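PDB 3EBV: chinitase A from Streptomyces coelicolor, which probably hydrolyses internal glycosidic bonds of chitin through the glycoside hydrolase family 18 catalytic domain held in this chain. Local coordinates for residues A[40-52]-A[99-113]. Residues are numbered along the deposited sequence; the frame is centred on the assembly and turned at random.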
loop_
_atom_site.group_PDB
_atom_site.type_symbol
_atom_site.label_atom_id
_atom_site.label_comp_id
_atom_site.label_asym_id
_atom_site.label_seq_id
_atom_site.Cartn_x
_atom_site.Cartn_y
_atom_site.Cartn_z
ATOM N N ALA A 40 11.935 11.995 -5.890
ATOM C CA ALA A 40 12.947 11.767 -6.945
ATOM C C ALA A 40 14.092 12.785 -6.826
ATOM O O ALA A 40 13.921 13.853 -6.226
ATOM C CB ALA A 40 12.331 11.859 -8.315
ATOM N N THR A 41 15.251 12.443 -7.389
ATOM C CA THR A 41 16.402 13.386 -7.445
ATOM C C THR A 41 16.848 13.536 -8.900
ATOM O O THR A 41 16.217 13.002 -9.831
ATOM C CB THR A 41 17.588 12.904 -6.595
ATOM O OG1 THR A 41 18.207 11.781 -7.244
ATOM C CG2 THR A 41 17.165 12.508 -5.201
ATOM N N THR A 42 17.937 14.276 -9.114
ATOM C CA THR A 42 18.462 14.425 -10.465
ATOM C C THR A 42 19.175 13.170 -10.988
ATOM O O THR A 42 19.465 13.102 -12.180
ATOM C CB THR A 42 19.428 15.638 -10.565
ATOM O OG1 THR A 42 20.451 15.509 -9.572
ATOM C CG2 THR A 42 18.660 16.920 -10.338
ATOM N N THR A 43 19.447 12.207 -10.109
ATOM C CA THR A 43 20.058 10.914 -10.480
ATOM C C THR A 43 18.946 9.889 -10.851
ATOM O O THR A 43 18.065 9.630 -10.025
ATOM C CB THR A 43 20.925 10.401 -9.327
ATOM O OG1 THR A 43 21.984 11.352 -9.066
ATOM C CG2 THR A 43 21.550 9.025 -9.620
ATOM N N PRO A 44 18.970 9.337 -12.083
ATOM C CA PRO A 44 17.914 8.389 -12.508
ATOM C C PRO A 44 17.732 7.227 -11.525
ATOM O O PRO A 44 18.699 6.590 -11.128
ATOM C CB PRO A 44 18.430 7.896 -13.870
ATOM C CG PRO A 44 19.179 9.102 -14.410
ATOM C CD PRO A 44 19.936 9.582 -13.186
ATOM N N GLY A 45 16.477 6.989 -11.101
ATOM C CA GLY A 45 16.153 5.905 -10.168
ATOM C C GLY A 45 16.315 6.206 -8.689
ATOM O O GLY A 45 15.842 5.462 -7.837
ATOM N N ALA A 46 17.050 7.291 -8.358
ATOM C CA ALA A 46 17.403 7.554 -6.983
ATOM C C ALA A 46 16.284 8.272 -6.229
ATOM O O ALA A 46 15.532 9.044 -6.814
ATOM C CB ALA A 46 18.718 8.408 -6.916
ATOM N N VAL A 47 16.195 8.038 -4.933
ATOM C CA VAL A 47 15.239 8.783 -4.127
ATOM C C VAL A 47 15.910 9.389 -2.919
ATOM O O VAL A 47 17.036 9.019 -2.542
ATOM C CB VAL A 47 14.060 7.882 -3.644
ATOM C CG1 VAL A 47 13.343 7.280 -4.865
ATOM C CG2 VAL A 47 14.517 6.849 -2.590
ATOM N N THR A 48 15.193 10.309 -2.285
ATOM C CA THR A 48 15.611 10.821 -0.997
ATOM C C THR A 48 14.346 11.095 -0.181
ATOM O O THR A 48 13.225 11.121 -0.725
ATOM C CB THR A 48 16.496 12.117 -1.166
ATOM O OG1 THR A 48 17.115 12.437 0.083
ATOM C CG2 THR A 48 15.668 13.272 -1.657
ATOM N N PHE A 49 14.522 11.245 1.120
ATOM C CA PHE A 49 13.410 11.620 1.961
ATOM C C PHE A 49 13.762 12.889 2.731
ATOM O O PHE A 49 14.845 12.973 3.329
ATOM C CB PHE A 49 13.092 10.507 2.948
ATOM C CG PHE A 49 11.973 10.862 3.902
ATOM C CD1 PHE A 49 10.663 11.007 3.433
ATOM C CD2 PHE A 49 12.232 11.079 5.252
ATOM C CE1 PHE A 49 9.647 11.351 4.303
ATOM C CE2 PHE A 49 11.205 11.425 6.122
ATOM C CZ PHE A 49 9.919 11.546 5.653
ATOM N N ASN A 50 12.836 13.839 2.715
ATOM C CA ASN A 50 13.014 15.102 3.425
ATOM C C ASN A 50 11.760 15.349 4.257
ATOM O O ASN A 50 10.703 15.665 3.672
ATOM C CB ASN A 50 13.201 16.228 2.402
ATOM C CG ASN A 50 14.506 16.092 1.601
ATOM O OD1 ASN A 50 15.589 15.989 2.182
ATOM N ND2 ASN A 50 14.402 16.087 0.277
ATOM N N LEU A 51 11.874 15.179 5.570
ATOM C CA LEU A 51 10.722 15.424 6.446
ATOM C C LEU A 51 10.221 16.842 6.229
ATOM O O LEU A 51 11.018 17.788 6.263
ATOM C CB LEU A 51 11.071 15.189 7.913
ATOM C CG LEU A 51 9.952 15.363 8.948
ATOM C CD1 LEU A 51 8.819 14.293 8.749
ATOM C CD2 LEU A 51 10.487 15.293 10.341
ATOM N N ASP A 52 8.916 16.996 6.001
ATOM C CA ASP A 52 8.299 18.312 5.783
ATOM C C ASP A 52 8.040 19.015 7.125
ATOM O O ASP A 52 6.901 19.318 7.488
ATOM C CB ASP A 52 7.002 18.144 4.968
ATOM C CG ASP A 52 6.356 19.469 4.576
ATOM O OD1 ASP A 52 7.061 20.512 4.564
ATOM O OD2 ASP A 52 5.141 19.458 4.272
ATOM N N ASN A 99 20.730 2.552 -8.622
ATOM C CA ASN A 99 20.528 3.828 -7.892
ATOM C C ASN A 99 19.306 3.756 -6.977
ATOM O O ASN A 99 19.307 4.276 -5.863
ATOM C CB ASN A 99 20.384 5.006 -8.847
ATOM C CG ASN A 99 21.664 5.286 -9.635
ATOM O OD1 ASN A 99 22.751 4.854 -9.215
ATOM N ND2 ASN A 99 21.528 5.914 -10.781
ATOM N N PHE A 100 18.259 3.068 -7.443
ATOM C CA PHE A 100 17.076 2.902 -6.611
ATOM C C PHE A 100 17.388 2.077 -5.380
ATOM O O PHE A 100 17.083 2.451 -4.263
ATOM C CB PHE A 100 15.995 2.176 -7.438
ATOM C CG PHE A 100 14.672 2.016 -6.713
ATOM C CD1 PHE A 100 13.744 3.077 -6.703
ATOM C CD2 PHE A 100 14.362 0.828 -6.052
ATOM C CE1 PHE A 100 12.483 2.889 -6.045
ATOM C CE2 PHE A 100 13.109 0.670 -5.393
ATOM C CZ PHE A 100 12.205 1.702 -5.384
ATOM N N ALA A 101 17.999 0.898 -5.569
ATOM C CA ALA A 101 18.324 0.043 -4.433
ATOM C C ALA A 101 19.249 0.749 -3.434
ATOM O O ALA A 101 19.030 0.685 -2.224
ATOM C CB ALA A 101 18.973 -1.277 -4.898
ATOM N N ASN A 102 20.294 1.401 -3.959
ATOM C CA ASN A 102 21.240 2.113 -3.078
ATOM C C ASN A 102 20.569 3.221 -2.267
ATOM O O ASN A 102 20.787 3.338 -1.050
ATOM C CB ASN A 102 22.390 2.709 -3.898
ATOM C CG ASN A 102 23.413 1.655 -4.330
ATOM O OD1 ASN A 102 23.479 0.580 -3.755
ATOM N ND2 ASN A 102 24.208 1.982 -5.349
ATOM N N SER A 103 19.764 4.032 -2.949
ATOM C CA SER A 103 19.170 5.201 -2.296
ATOM C C SER A 103 18.045 4.805 -1.346
ATOM O O SER A 103 17.928 5.346 -0.260
ATOM C CB SER A 103 18.733 6.239 -3.311
ATOM O OG SER A 103 17.726 5.713 -4.167
ATOM N N VAL A 104 17.195 3.851 -1.753
ATOM C CA VAL A 104 16.179 3.385 -0.827
ATOM C C VAL A 104 16.791 2.782 0.440
ATOM O O VAL A 104 16.327 3.048 1.561
ATOM C CB VAL A 104 15.174 2.374 -1.520
ATOM C CG1 VAL A 104 14.242 1.722 -0.479
ATOM C CG2 VAL A 104 14.393 3.110 -2.600
ATOM N N TYR A 105 17.852 1.978 0.286
ATOM C CA TYR A 105 18.465 1.377 1.462
ATOM C C TYR A 105 19.111 2.466 2.365
ATOM O O TYR A 105 18.992 2.382 3.576
ATOM C CB TYR A 105 19.487 0.333 1.031
ATOM C CG TYR A 105 20.029 -0.421 2.203
ATOM C CD1 TYR A 105 19.213 -1.244 2.985
ATOM C CD2 TYR A 105 21.382 -0.323 2.543
ATOM C CE1 TYR A 105 19.725 -1.944 4.051
ATOM C CE2 TYR A 105 21.893 -1.019 3.611
ATOM C CZ TYR A 105 21.080 -1.822 4.356
ATOM O OH TYR A 105 21.603 -2.520 5.427
ATOM N N SER A 106 19.707 3.478 1.746
ATOM C CA SER A 106 20.294 4.605 2.494
ATOM C C SER A 106 19.198 5.303 3.304
ATOM O O SER A 106 19.396 5.632 4.479
ATOM C CB SER A 106 20.950 5.591 1.529
ATOM O OG SER A 106 21.524 6.676 2.265
ATOM N N VAL A 107 18.028 5.510 2.692
ATOM C CA VAL A 107 16.906 6.164 3.399
ATOM C C VAL A 107 16.390 5.283 4.530
ATOM O O VAL A 107 16.105 5.746 5.657
ATOM C CB VAL A 107 15.758 6.506 2.404
ATOM C CG1 VAL A 107 14.455 6.885 3.118
ATOM C CG2 VAL A 107 16.211 7.619 1.479
HETATM N N MSE A 108 16.269 3.987 4.252
HETATM C CA MSE A 108 15.851 3.058 5.280
HETATM C C MSE A 108 16.784 3.077 6.496
HETATM O O MSE A 108 16.315 3.170 7.628
HETATM C CB MSE A 108 15.765 1.645 4.706
HETATM C CG MSE A 108 14.582 1.446 3.757
HETATM SE SE MSE A 108 14.727 -0.351 2.886
HETATM C CE MSE A 108 14.865 -1.481 4.453
ATOM N N ARG A 109 18.084 3.021 6.245
ATOM C CA ARG A 109 19.051 2.996 7.335
ATOM C C ARG A 109 19.093 4.326 8.095
ATOM O O ARG A 109 19.217 4.304 9.304
ATOM C CB ARG A 109 20.429 2.674 6.783
ATOM C CG ARG A 109 20.543 1.262 6.267
ATOM C CD ARG A 109 20.434 0.245 7.378
ATOM N NE ARG A 109 21.659 0.247 8.183
ATOM C CZ ARG A 109 21.856 -0.485 9.279
ATOM N NH1 ARG A 109 20.909 -1.303 9.739
ATOM N NH2 ARG A 109 23.019 -0.392 9.920
ATOM N N GLU A 110 18.959 5.441 7.387
ATOM C CA GLU A 110 18.970 6.758 8.037
ATOM C C GLU A 110 17.816 6.957 9.007
ATOM O O GLU A 110 18.003 7.500 10.107
ATOM C CB GLU A 110 18.979 7.891 7.030
ATOM C CG GLU A 110 18.808 9.291 7.677
ATOM C CD GLU A 110 20.000 9.733 8.536
ATOM O OE1 GLU A 110 21.066 9.068 8.491
ATOM O OE2 GLU A 110 19.851 10.752 9.265
ATOM N N TYR A 111 16.613 6.514 8.622
ATOM C CA TYR A 111 15.424 6.787 9.445
ATOM C C TYR A 111 14.923 5.598 10.204
ATOM O O TYR A 111 13.994 5.736 11.000
ATOM C CB TYR A 111 14.291 7.397 8.583
ATOM C CG TYR A 111 14.708 8.699 7.982
ATOM C CD1 TYR A 111 14.611 9.897 8.725
ATOM C CD2 TYR A 111 15.286 8.753 6.724
ATOM C CE1 TYR A 111 15.035 11.091 8.192
ATOM C CE2 TYR A 111 15.717 9.951 6.177
ATOM C CZ TYR A 111 15.602 11.128 6.930
ATOM O OH TYR A 111 16.046 12.305 6.356
ATOM N N GLY A 112 15.511 4.421 9.965
ATOM C CA GLY A 112 15.093 3.192 10.594
ATOM C C GLY A 112 13.854 2.529 9.984
ATOM O O GLY A 112 13.184 1.756 10.659
ATOM N N PHE A 113 13.590 2.779 8.704
ATOM C CA PHE A 113 12.408 2.163 8.088
ATOM C C PHE A 113 12.581 0.663 7.896
ATOM O O PHE A 113 13.706 0.177 7.646
ATOM C CB PHE A 113 12.124 2.808 6.741
ATOM C CG PHE A 113 11.752 4.284 6.815
ATOM C CD1 PHE A 113 10.857 4.759 7.783
ATOM C CD2 PHE A 113 12.305 5.187 5.908
ATOM C CE1 PHE A 113 10.530 6.141 7.828
ATOM C CE2 PHE A 113 11.989 6.552 5.918
ATOM C CZ PHE A 113 11.073 7.025 6.875
HETATM O O HOH W 1 14.415 14.586 6.685
#
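V47 and S103 join a short antiparallel strand to an outer helix of the family 18 TIM barrel: V47 N donates to S103 OG over 2.9 Å, with 162° at the hydrogen. Strand 47-48 pairs with barrel strand 32-40, and helix 94-111 packs on V47 through S103 and V104. S103 OG in turn donates to N99 O at 2.7 Å. Its chi1 of 62° sets the hydroxyl between backbone N and carbonyl carbon, within range of both partners. N99 O accepts two donors, S103 OG and the helical S103 N, from opposite faces of its carbonyl plane. With an alanine replacing this serine, V47 N would probably lose its acceptor and N99 O would keep only the helical backbone bond.

One turn earlier, N99 ND2 grips P44 O at 2.9 Å; the acceptor lies in the amide plane and the donor in the carbonyl plane. P44 belongs to the type II turn T43-A46, closed by A46 N to T43 O. G45 O receives a CA-H...O contact from F100 CA.

V47 CG2 meets V104 CG2 at 3.7 Å, and V107 CG1 lies 3.9 Å from F49 CB, where the aromatic cluster begins. F49 turns its edge to the Y111 face, planes at 86°, while F113 points its edge at F49. One water bridges the two segments, accepting from L51 N at 2.8 Å and hydrogen-bonded to Y111 OH.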